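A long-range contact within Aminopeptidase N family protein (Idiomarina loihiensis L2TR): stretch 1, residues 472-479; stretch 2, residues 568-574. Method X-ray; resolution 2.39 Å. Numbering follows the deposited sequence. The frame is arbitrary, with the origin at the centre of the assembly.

Stretch 1 472-479: NSVGGKAS
Stretch 2 568-574: KSSYVLS

Two segments of one chain, separated by at least 94 residues in sequence wherever they touch, meet over 321 Å² of summed buried surface. Residues 570-574 of stretch 2 form a strand that continues later in the chain; from Val474 to Ser479, stretch 1 has no regular helix or strand. The register is set by two CA pairs: Val474 CA to Ser570 CA at 5.3 Å and Gly476 CA to Val572 CA at 4.5 Å. Each step advances two residues on both segments, so the chains run in the same direction here.

Asn472 (phi/psi -102/14, chi1 -45°, m; chi2 -57°) lies beyond the contact, and its OD1 is hydrogen-bonded elsewhere in the structure. Ser473 (-120/34, chi1 -69°, m) makes a marginal approach, with its O 4.0 Å from Ser570 OG.

Val474 (-65/102, chi1 -177°, t) points its CA-to-CB bond sideways to stretch 2, yet its methyls reach Ser569: CG1 lies 3.7 Å from Ser569 O, and CG2 lies 4.1 Å from Ser569 OG. Ser569 (-87/-16, chi1 54°, p) pays a polar cost, since its OG is buried by the contact and has no partner anywhere in the model. It follows Lys568 (-88/77, chi1 to chi4 m, t, t, m), whose side chain is out of reach.

At Gly475 (-127/-162) comes the one hydrogen bond across the segments. Its N donates to Ser570 OG at 3.4 Å, with an N-H...O angle of 150°; the direction is reasonable but the separation is long, so the bond is weak. Ser570 (-85/113, chi1 -84°, m) places this OG also 3.9 Å from Val474 CA. The Gly475 O to Tyr571 N distance of 3.7 Å is a proximity rather than a backbone hydrogen bond.

Gly476 (-121/22) is buried and brings the backbones close. Its CA approaches Tyr571 O at 3.4 Å, with an angle of 151° at the hydrogen, a CA-H...O contact. An ideal CB on Gly476 would point sideways and lie 3.6 Å from Tyr571 O, which indicates how closely the carbonyl packs. Gly476 O is 4.0 Å from Val572 CA. Tyr571 (-95/105, chi1 -75°, m; chi2 61°) thus contributes through its backbone: its ring leads away, and its OH is hydrogen-bonded elsewhere in the structure.

Lys477 (-117/133) directs its CA-to-CB bond away and is modelled only to CB; its C lies 3.8 Å from Val572 CG2. Ala478 (-76/-178) continues this packing, with its N 3.7 Å from Val572 CG2 and its CB 4.0 Å from Val572 CG1, an apolar side-chain contact. Val572 (-95/125, chi1 176°, t) therefore meets the two residues with both methyls.

Ser479 (-167/140, chi1 63°, p) makes no contact. On the strand, Leu573 (-109/136, chi1 -91°, between wells; chi2 48°, p) keeps its side chain back: Leu573 CB, the nearest side-chain atom, is 5.8 Å from Gly476 O, and Ser574 (-148/149, chi1 54°, p) lies beyond reach.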

ATOM      1  N   ASN A 472      -3.897  -1.203 -22.807  1.00 60.94           N
ATOM      2  CA  ASN A 472      -3.721  -1.716 -21.454  1.00 58.56           C
ATOM      3  C   ASN A 472      -2.327  -2.252 -21.143  1.00 62.38           C
ATOM      4  O   ASN A 472      -2.136  -2.926 -20.130  1.00 50.12           O
ATOM      5  CB  ASN A 472      -4.737  -2.833 -21.197  1.00 55.66           C
ATOM      6  CG  ASN A 472      -6.124  -2.485 -21.684  1.00 57.07           C
ATOM      7  OD1 ASN A 472      -6.703  -1.471 -21.289  1.00 56.12           O
ATOM      8  ND2 ASN A 472      -6.672  -3.334 -22.546  1.00 51.94           N
ATOM      9  N   SER A 473      -1.355  -1.949 -21.995  1.00 64.27           N
ATOM     10  CA  SER A 473      -0.006  -2.456 -21.790  1.00 70.07           C
ATOM     11  C   SER A 473       1.075  -1.409 -21.616  1.00 81.18           C
ATOM     12  O   SER A 473       2.205  -1.621 -22.042  1.00 88.70           O
ATOM     13  CB  SER A 473       0.389  -3.383 -22.946  1.00 72.88           C
ATOM     14  OG  SER A 473      -0.355  -4.589 -22.919  1.00 74.73           O
ATOM     15  N   VAL A 474       0.749  -0.282 -20.999  1.00 86.41           N
ATOM     16  CA  VAL A 474       1.763   0.747 -20.794  1.00 97.27           C
ATOM     17  C   VAL A 474       2.822   0.182 -19.847  1.00 97.17           C
ATOM     18  O   VAL A 474       2.600   0.092 -18.640  1.00 96.20           O
ATOM     19  CB  VAL A 474       1.150   2.036 -20.189  1.00 92.19           C
ATOM     20  CG1 VAL A 474       2.214   3.108 -20.052  1.00 87.05           C
ATOM     21  CG2 VAL A 474       0.022   2.540 -21.074  1.00 95.54           C
ATOM     22  N   GLY A 475       3.961  -0.237 -20.382  1.00 97.35           N
ATOM     23  CA  GLY A 475       4.971  -0.784 -19.500  1.00 99.64           C
ATOM     24  C   GLY A 475       6.330  -0.147 -19.650  1.00100.58           C
ATOM     25  O   GLY A 475       6.452   0.980 -20.149  1.00 98.33           O
ATOM     26  N   GLY A 476       7.349  -0.842 -19.153  1.00102.38           N
ATOM     27  CA  GLY A 476       8.708  -0.344 -19.242  1.00103.15           C
ATOM     28  C   GLY A 476       9.404  -1.457 -20.016  1.00106.81           C
ATOM     29  O   GLY A 476      10.634  -1.605 -20.000  1.00109.16           O
ATOM     30  N   LYS A 477       8.596  -2.229 -20.746  1.00103.28           N
ATOM     31  CA  LYS A 477       9.080  -3.360 -21.532  1.00 96.23           C
ATOM     32  C   LYS A 477       8.802  -3.090 -22.998  1.00 98.92           C
ATOM     33  O   LYS A 477       7.687  -2.678 -23.400  1.00 96.68           O
ATOM     34  CB  LYS A 477       8.369  -4.628 -21.087  1.00 88.52           C
ATOM     35  N   ALA A 478       9.815  -3.313 -23.817  1.00103.59           N
ATOM     36  CA  ALA A 478       9.668  -3.051 -25.237  1.00106.57           C
ATOM     37  C   ALA A 478       8.846  -4.166 -25.840  1.00109.73           C
ATOM     38  O   ALA A 478       8.376  -5.090 -25.124  1.00108.06           O
ATOM     39  CB  ALA A 478      11.049  -3.056 -25.890  1.00105.86           C
ATOM     40  N   SER A 479       8.666  -4.080 -27.161  1.00112.80           N
ATOM     41  CA  SER A 479       7.954  -5.137 -27.879  1.00112.84           C
ATOM     42  C   SER A 479       8.214  -4.875 -29.335  1.00114.34           C
ATOM     43  O   SER A 479       8.248  -3.701 -29.790  1.00113.72           O
ATOM     44  CB  SER A 479       6.457  -5.055 -27.669  1.00109.82           C
ATOM     45  OG  SER A 479       6.011  -3.779 -28.237  1.00108.58           O
ATOM     46  N   LYS A 568       3.325   8.035 -27.416  1.00 67.08           N
ATOM     47  CA  LYS A 568       4.462   7.143 -27.229  1.00 70.07           C
ATOM     48  C   LYS A 568       4.621   7.164 -25.709  1.00 65.31           C
ATOM     49  O   LYS A 568       5.500   7.831 -25.156  1.00 62.34           O
ATOM     50  CB  LYS A 568       5.698   7.700 -27.951  1.00 74.41           C
ATOM     51  CG  LYS A 568       5.703   7.401 -29.456  1.00 73.79           C
ATOM     52  CD  LYS A 568       6.640   8.323 -30.231  1.00 76.96           C
ATOM     53  CE  LYS A 568       6.634   8.015 -31.728  1.00 81.39           C
ATOM     54  NZ  LYS A 568       7.419   6.794 -32.068  1.00 83.80           N
ATOM     55  N   SER A 569       3.722   6.430 -25.056  1.00 63.28           N
ATOM     56  CA  SER A 569       3.623   6.337 -23.604  1.00 63.37           C
ATOM     57  C   SER A 569       4.469   5.285 -22.887  1.00 62.22           C
ATOM     58  O   SER A 569       4.628   5.350 -21.669  1.00 61.78           O
ATOM     59  CB  SER A 569       2.149   6.149 -23.224  1.00 63.02           C
ATOM     60  OG  SER A 569       1.583   5.040 -23.909  1.00 62.98           O
ATOM     61  N   SER A 570       4.988   4.305 -23.614  1.00 62.98           N
ATOM     62  CA  SER A 570       5.830   3.295 -22.983  1.00 65.29           C
ATOM     63  C   SER A 570       7.272   3.792 -22.905  1.00 60.08           C
ATOM     64  O   SER A 570       7.921   3.986 -23.930  1.00 62.67           O
ATOM     65  CB  SER A 570       5.791   1.979 -23.768  1.00 74.91           C
ATOM     66  OG  SER A 570       4.668   1.190 -23.411  1.00 81.27           O
ATOM     67  N   TYR A 571       7.762   4.027 -21.692  1.00 51.61           N
ATOM     68  CA  TYR A 571       9.138   4.469 -21.514  1.00 56.23           C
ATOM     69  C   TYR A 571       9.986   3.224 -21.251  1.00 57.71           C
ATOM     70  O   TYR A 571       9.941   2.649 -20.165  1.00 66.06           O
ATOM     71  CB  TYR A 571       9.254   5.452 -20.336  1.00 59.33           C
ATOM     72  CG  TYR A 571       8.734   6.844 -20.638  1.00 64.84           C
ATOM     73  CD1 TYR A 571       7.399   7.049 -20.997  1.00 67.28           C
ATOM     74  CD2 TYR A 571       9.584   7.953 -20.600  1.00 66.25           C
ATOM     75  CE1 TYR A 571       6.924   8.324 -21.317  1.00 70.07           C
ATOM     76  CE2 TYR A 571       9.120   9.231 -20.916  1.00 66.97           C
ATOM     77  CZ  TYR A 571       7.789   9.408 -21.276  1.00 73.45           C
ATOM     78  OH  TYR A 571       7.322  10.660 -21.616  1.00 73.85           O
ATOM     79  N   VAL A 572      10.743   2.799 -22.257  1.00 51.78           N
ATOM     80  CA  VAL A 572      11.592   1.624 -22.124  1.00 52.47           C
ATOM     81  C   VAL A 572      13.012   2.048 -21.733  1.00 56.88           C
ATOM     82  O   VAL A 572      13.637   2.870 -22.410  1.00 54.76           O
ATOM     83  CB  VAL A 572      11.620   0.822 -23.447  1.00 58.94           C
ATOM     84  CG1 VAL A 572      12.590  -0.352 -23.341  1.00 57.00           C
ATOM     85  CG2 VAL A 572      10.220   0.319 -23.767  1.00 50.99           C
ATOM     86  N   LEU A 573      13.506   1.488 -20.631  1.00 55.93           N
ATOM     87  CA  LEU A 573      14.837   1.810 -20.130  1.00 56.12           C
ATOM     88  C   LEU A 573      15.832   0.676 -20.304  1.00 64.06           C
ATOM     89  O   LEU A 573      15.521  -0.485 -20.039  1.00 63.43           O
ATOM     90  CB  LEU A 573      14.766   2.189 -18.651  1.00 57.13           C
ATOM     91  CG  LEU A 573      14.580   3.673 -18.323  1.00 58.80           C
ATOM     92  CD1 LEU A 573      13.461   4.259 -19.153  1.00 55.85           C
ATOM     93  CD2 LEU A 573      14.296   3.830 -16.839  1.00 59.30           C
ATOM     94  N   SER A 574      17.032   1.030 -20.747  1.00 69.40           N
ATOM     95  CA  SER A 574      18.095   0.057 -20.959  1.00 70.91           C
ATOM     96  C   SER A 574      19.471   0.667 -20.698  1.00 70.16           C
ATOM     97  O   SER A 574      19.692   1.864 -20.899  1.00 67.02           O
ATOM     98  CB  SER A 574      18.038  -0.485 -22.389  1.00 69.83           C
ATOM     99  OG  SER A 574      18.053   0.573 -23.329  1.00 73.83           O
TER